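Local coordinates for protein xylulose kinase (Bifidobacterium adolescentis ATCC 15703, PDB 3I8B) that probably phosphorylates D-xylulose at the expense of ATP, yielding D-xylulose 5-phosphate and ADP, as a member of the FGGY family of sugar kinases, at residues 220-224 / 225-229; 155-158 / 159-162. All coordinates share one frame; numbering follows the deposited sequence.

Interaction 1 of 2, residues 220-224 / 225-229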
loop_
_atom_site.group_PDB
_atom_site.type_symbol
_atom_site.label_atom_id
_atom_site.label_comp_id
_atom_site.label_asym_id
_atom_site.label_seq_id
_atom_site.Cartn_x
_atom_site.Cartn_y
_atom_site.Cartn_z
ATOM N N VAL A 220 -9.820 6.868 -20.459
ATOM C CA VAL A 220 -10.951 6.132 -19.880
ATOM C C VAL A 220 -12.274 6.895 -19.931
ATOM O O VAL A 220 -13.342 6.287 -19.855
ATOM C CB VAL A 220 -10.660 5.632 -18.439
ATOM C CG1 VAL A 220 -9.305 4.933 -18.397
ATOM C CG2 VAL A 220 -10.721 6.788 -17.423
ATOM N N LEU A 221 -12.200 8.220 -20.058
ATOM C CA LEU A 221 -13.393 9.059 -20.178
ATOM C C LEU A 221 -14.012 8.965 -21.578
ATOM O O LEU A 221 -15.188 9.279 -21.779
ATOM C CB LEU A 221 -13.058 10.523 -19.873
ATOM C CG LEU A 221 -12.689 10.831 -18.415
ATOM C CD1 LEU A 221 -12.348 12.308 -18.206
ATOM C CD2 LEU A 221 -13.800 10.374 -17.438
ATOM N N GLU A 222 -13.199 8.547 -22.538
ATOM C CA GLU A 222 -13.613 8.500 -23.939
ATOM C C GLU A 222 -14.888 7.694 -24.128
ATOM O O GLU A 222 -15.744 8.067 -24.935
ATOM C CB GLU A 222 -12.480 7.915 -24.791
ATOM C CG GLU A 222 -12.679 7.941 -26.297
ATOM C CD GLU A 222 -11.341 7.914 -27.025
ATOM O OE1 GLU A 222 -10.571 8.901 -26.922
ATOM O OE2 GLU A 222 -11.044 6.900 -27.671
ATOM N N ALA A 223 -15.013 6.606 -23.368
ATOM C CA ALA A 223 -16.169 5.722 -23.454
ATOM C C ALA A 223 -17.477 6.455 -23.216
ATOM O O ALA A 223 -18.491 6.137 -23.837
ATOM C CB ALA A 223 -16.040 4.565 -22.468
ATOM N N ALA A 224 -17.462 7.425 -22.306
ATOM C CA ALA A 224 -18.684 8.155 -21.990
ATOM C C ALA A 224 -18.858 9.439 -22.812
ATOM O O ALA A 224 -19.984 9.865 -23.057
ATOM C CB ALA A 224 -18.769 8.456 -20.472
ATOM N N GLU A 225 -17.756 10.034 -23.263
ATOM C CA GLU A 225 -17.803 11.425 -23.728
ATOM C C GLU A 225 -17.387 11.689 -25.186
ATOM O O GLU A 225 -17.673 12.756 -25.720
ATOM C CB GLU A 225 -16.960 12.325 -22.801
ATOM C CG GLU A 225 -17.295 12.194 -21.303
ATOM C CD GLU A 225 -16.537 13.196 -20.414
ATOM O OE1 GLU A 225 -16.316 14.348 -20.833
ATOM O OE2 GLU A 225 -16.177 12.835 -19.281
ATOM N N GLY A 226 -16.706 10.747 -25.826
ATOM C CA GLY A 226 -16.079 11.043 -27.111
ATOM C C GLY A 226 -14.670 11.560 -26.867
ATOM O O GLY A 226 -14.390 12.082 -25.785
ATOM N N ALA A 227 -13.788 11.425 -27.858
ATOM C CA ALA A 227 -12.364 11.711 -27.675
ATOM C C ALA A 227 -12.024 13.147 -27.273
ATOM O O ALA A 227 -11.342 13.355 -26.267
ATOM C CB ALA A 227 -11.559 11.307 -28.920
ATOM N N LYS A 228 -12.460 14.131 -28.059
ATOM C CA LYS A 228 -12.113 15.525 -27.758
ATOM C C LYS A 228 -12.777 16.031 -26.468
ATOM O O LYS A 228 -12.168 16.774 -25.698
ATOM C CB LYS A 228 -12.407 16.472 -28.940
ATOM C CG LYS A 228 -11.535 16.257 -30.200
ATOM C CD LYS A 228 -10.075 16.003 -29.838
ATOM C CE LYS A 228 -9.222 15.639 -31.063
ATOM N NZ LYS A 228 -9.929 14.739 -32.019
ATOM N N ALA A 229 -14.029 15.653 -26.244
ATOM C CA ALA A 229 -14.701 16.022 -24.999
ATOM C C ALA A 229 -13.967 15.399 -23.809
ATOM O O ALA A 229 -13.790 16.047 -22.780
ATOM C CB ALA A 229 -16.176 15.602 -25.018
#
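Leu221 packs against Glu225 and Glu222 against Ala227 at a helix-to-helix junction, where helix 214-225 ends and helix 227-236 begins after the single residue Gly226. One turn apart, the side chains of Leu221 and Glu225 run side by side in the same direction. Carboxylate atom OE2 of Glu225 lies 3.9 Å from methyl CD2 of Leu221, a van der Waals contact, and Val158 and His233 touch both side chains. Glu222 reaches the other way, over the start of the next helix. Its CG stands anti to the backbone N (chi1 -173°), and the extended chain brings OE1 to 3.3 Å from Ala227 CB. A carboxylate beside the first turn of a helix would probably interact favourably with the positive end of the helix dipole. With an alanine at Glu222, the carboxylate is gone, and the methyl of Ala227 and the first turn of helix 227-236 would probably be left without their cover and their negative partner. Gly226, with phi at 90°, is both the first residue to leave the first helix and the N-cap residue of the second; a side chain here would press against the preceding carbonyl oxygen. The chain's turn is gripped at Glu222 O, which accepts Gly226 N at 3.0 Å (N-H...O 158°) and, more loosely, Glu225 N at 3.3 Å, both donors approaching from the same face of the carbonyl plane.

Interaction 2 of 2, residues 155-158 / 159-162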
loop_
_atom_site.group_PDB
_atom_site.type_symbol
_atom_site.label_atom_id
_atom_site.label_comp_id
_atom_site.label_asym_id
_atom_site.label_seq_id
_atom_site.Cartn_x
_atom_site.Cartn_y
_atom_site.Cartn_z
ATOM N N PRO A 155 -22.232 6.820 -16.847
ATOM C CA PRO A 155 -21.825 7.986 -17.644
ATOM C C PRO A 155 -22.294 9.339 -17.090
ATOM O O PRO A 155 -21.518 10.299 -17.167
ATOM C CB PRO A 155 -22.458 7.726 -19.018
ATOM C CG PRO A 155 -22.685 6.239 -19.076
ATOM C CD PRO A 155 -22.860 5.758 -17.664
ATOM N N GLU A 156 -23.520 9.426 -16.570
ATOM C CA GLU A 156 -24.021 10.689 -16.008
ATOM C C GLU A 156 -23.159 11.176 -14.847
ATOM O O GLU A 156 -22.968 12.382 -14.668
ATOM C CB GLU A 156 -25.475 10.564 -15.539
ATOM C CG GLU A 156 -26.467 10.288 -16.653
ATOM C CD GLU A 156 -26.174 8.985 -17.381
ATOM O OE1 GLU A 156 -25.939 7.944 -16.705
ATOM O OE2 GLU A 156 -26.178 9.010 -18.635
ATOM N N ASN A 157 -22.660 10.226 -14.062
ATOM C CA ASN A 157 -21.769 10.509 -12.935
ATOM C C ASN A 157 -20.364 10.895 -13.375
ATOM O O ASN A 157 -19.744 11.781 -12.785
ATOM C CB ASN A 157 -21.663 9.272 -12.022
ATOM C CG ASN A 157 -22.856 9.116 -11.099
ATOM O OD1 ASN A 157 -23.034 8.069 -10.448
ATOM N ND2 ASN A 157 -23.663 10.160 -11.012
ATOM N N VAL A 158 -19.832 10.209 -14.379
ATOM C CA VAL A 158 -18.460 10.477 -14.771
ATOM C C VAL A 158 -18.337 11.888 -15.332
ATOM O O VAL A 158 -17.330 12.566 -15.109
ATOM C CB VAL A 158 -17.875 9.424 -15.721
ATOM C CG1 VAL A 158 -18.025 9.865 -17.208
ATOM C CG2 VAL A 158 -16.409 9.204 -15.382
ATOM N N LYS A 159 -19.398 12.344 -15.996
ATOM C CA LYS A 159 -19.427 13.670 -16.609
ATOM C C LYS A 159 -19.524 14.805 -15.588
ATOM O O LYS A 159 -19.250 15.958 -15.926
ATOM C CB LYS A 159 -20.582 13.779 -17.612
ATOM C CG LYS A 159 -20.369 12.986 -18.906
ATOM C CD LYS A 159 -21.571 13.157 -19.836
ATOM C CE LYS A 159 -21.560 12.127 -20.963
ATOM N NZ LYS A 159 -22.874 12.071 -21.667
ATOM N N LYS A 160 -19.914 14.493 -14.351
ATOM C CA LYS A 160 -19.982 15.518 -13.286
ATOM C C LYS A 160 -18.642 15.728 -12.561
ATOM O O LYS A 160 -18.507 16.634 -11.740
ATOM C CB LYS A 160 -21.044 15.150 -12.238
ATOM C CG LYS A 160 -22.472 15.015 -12.760
ATOM C CD LYS A 160 -23.434 14.784 -11.591
ATOM C CE LYS A 160 -24.766 14.225 -12.063
ATOM N NZ LYS A 160 -25.768 14.133 -10.959
ATOM N N ILE A 161 -17.679 14.856 -12.815
ATOM C CA ILE A 161 -16.408 14.922 -12.104
ATOM C C ILE A 161 -15.766 16.299 -12.268
ATOM O O ILE A 161 -15.505 16.724 -13.391
ATOM C CB ILE A 161 -15.436 13.838 -12.600
ATOM C CG1 ILE A 161 -16.028 12.452 -12.354
ATOM C CG2 ILE A 161 -14.085 13.949 -11.879
ATOM C CD1 ILE A 161 -15.055 11.313 -12.548
ATOM N N ALA A 162 -15.549 17.003 -11.156
ATOM C CA ALA A 162 -14.746 18.224 -11.152
ATOM C C ALA A 162 -13.379 17.999 -10.488
ATOM O O ALA A 162 -12.426 18.743 -10.726
ATOM C CB ALA A 162 -15.498 19.362 -10.483
HETATM O O HOH W 1 -24.614 11.078 -19.806
#
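A type I beta turn from Val158 to Ile161 leads on from the short helix 155-158, and its closing bond runs from Ile161 N to Val158 O at 3.3 Å (N-H...O 159°). The two residues at the ends of the turn also meet through their side chains, which lie at a slant to each other and bring Val158 CG2 within 3.8 Å of Ile161 CD1. Ile161 CG1 lies beside the backbone N, anti to the carbonyl carbon (chi1 -61°), and this sets it only 3.0 Å from Val158 O, a tight fit of methylene against carbonyl. Val158 itself is turned away from a staggered position (chi1 95°), with CG1 close against Lys159 N. Its carbonyl oxygen has a second donor in His233 NE2, so this buried residue has its main-chain acceptor bound from two places.

Two more backbone bonds join the segments: Lys159 N to Pro155 O at 3.2 Å, and Lys160 N to Asn157 O at 3.1 Å. The two lysines lay their aliphatic stems along the carbonyls of the helix. CG of Lys159 rests on Pro155 O, while CG of Lys160 comes to 3.3 Å from Glu156 O. At the exposed end of Lys159 the ammonium group makes no direct salt bridge with Glu156; a water joins them, giving a hydrogen to Glu156 OE2 at 2.8 Å and accepting one from Lys159 NZ at 2.7 Å.

Val158 touches Val150 and Ala151 of helix 143-153 as well as Leu221 and Ala224 of helix 214-225, and beyond the turn Ala162 pairs through its backbone with Leu80 and Val238 as the chain enters strand 163-165.

Neither contact belongs to the deep core: interaction 1 is a surface junction between consecutive helices, whereas interaction 2 is partly buried and leads from a short helix towards a strand. Both lie within the N-terminal FGGY family region and share a boundary, where Leu221 CD2 meets Val158 CG2 at 3.5 Å and Ala224 CB meets Val158 CG1 at 3.6 Å. His233 also spans the two, touching Leu221 and Glu225 while bonding to the carbonyl of Val158. Their chemistry differs: a glycine breaks the helix in 220-229 and the side-chain contacts there involve carboxylates, while 155-162 joins an apolar valine-isoleucine pair on its buried side with a water-bridged glutamate and lysine outside.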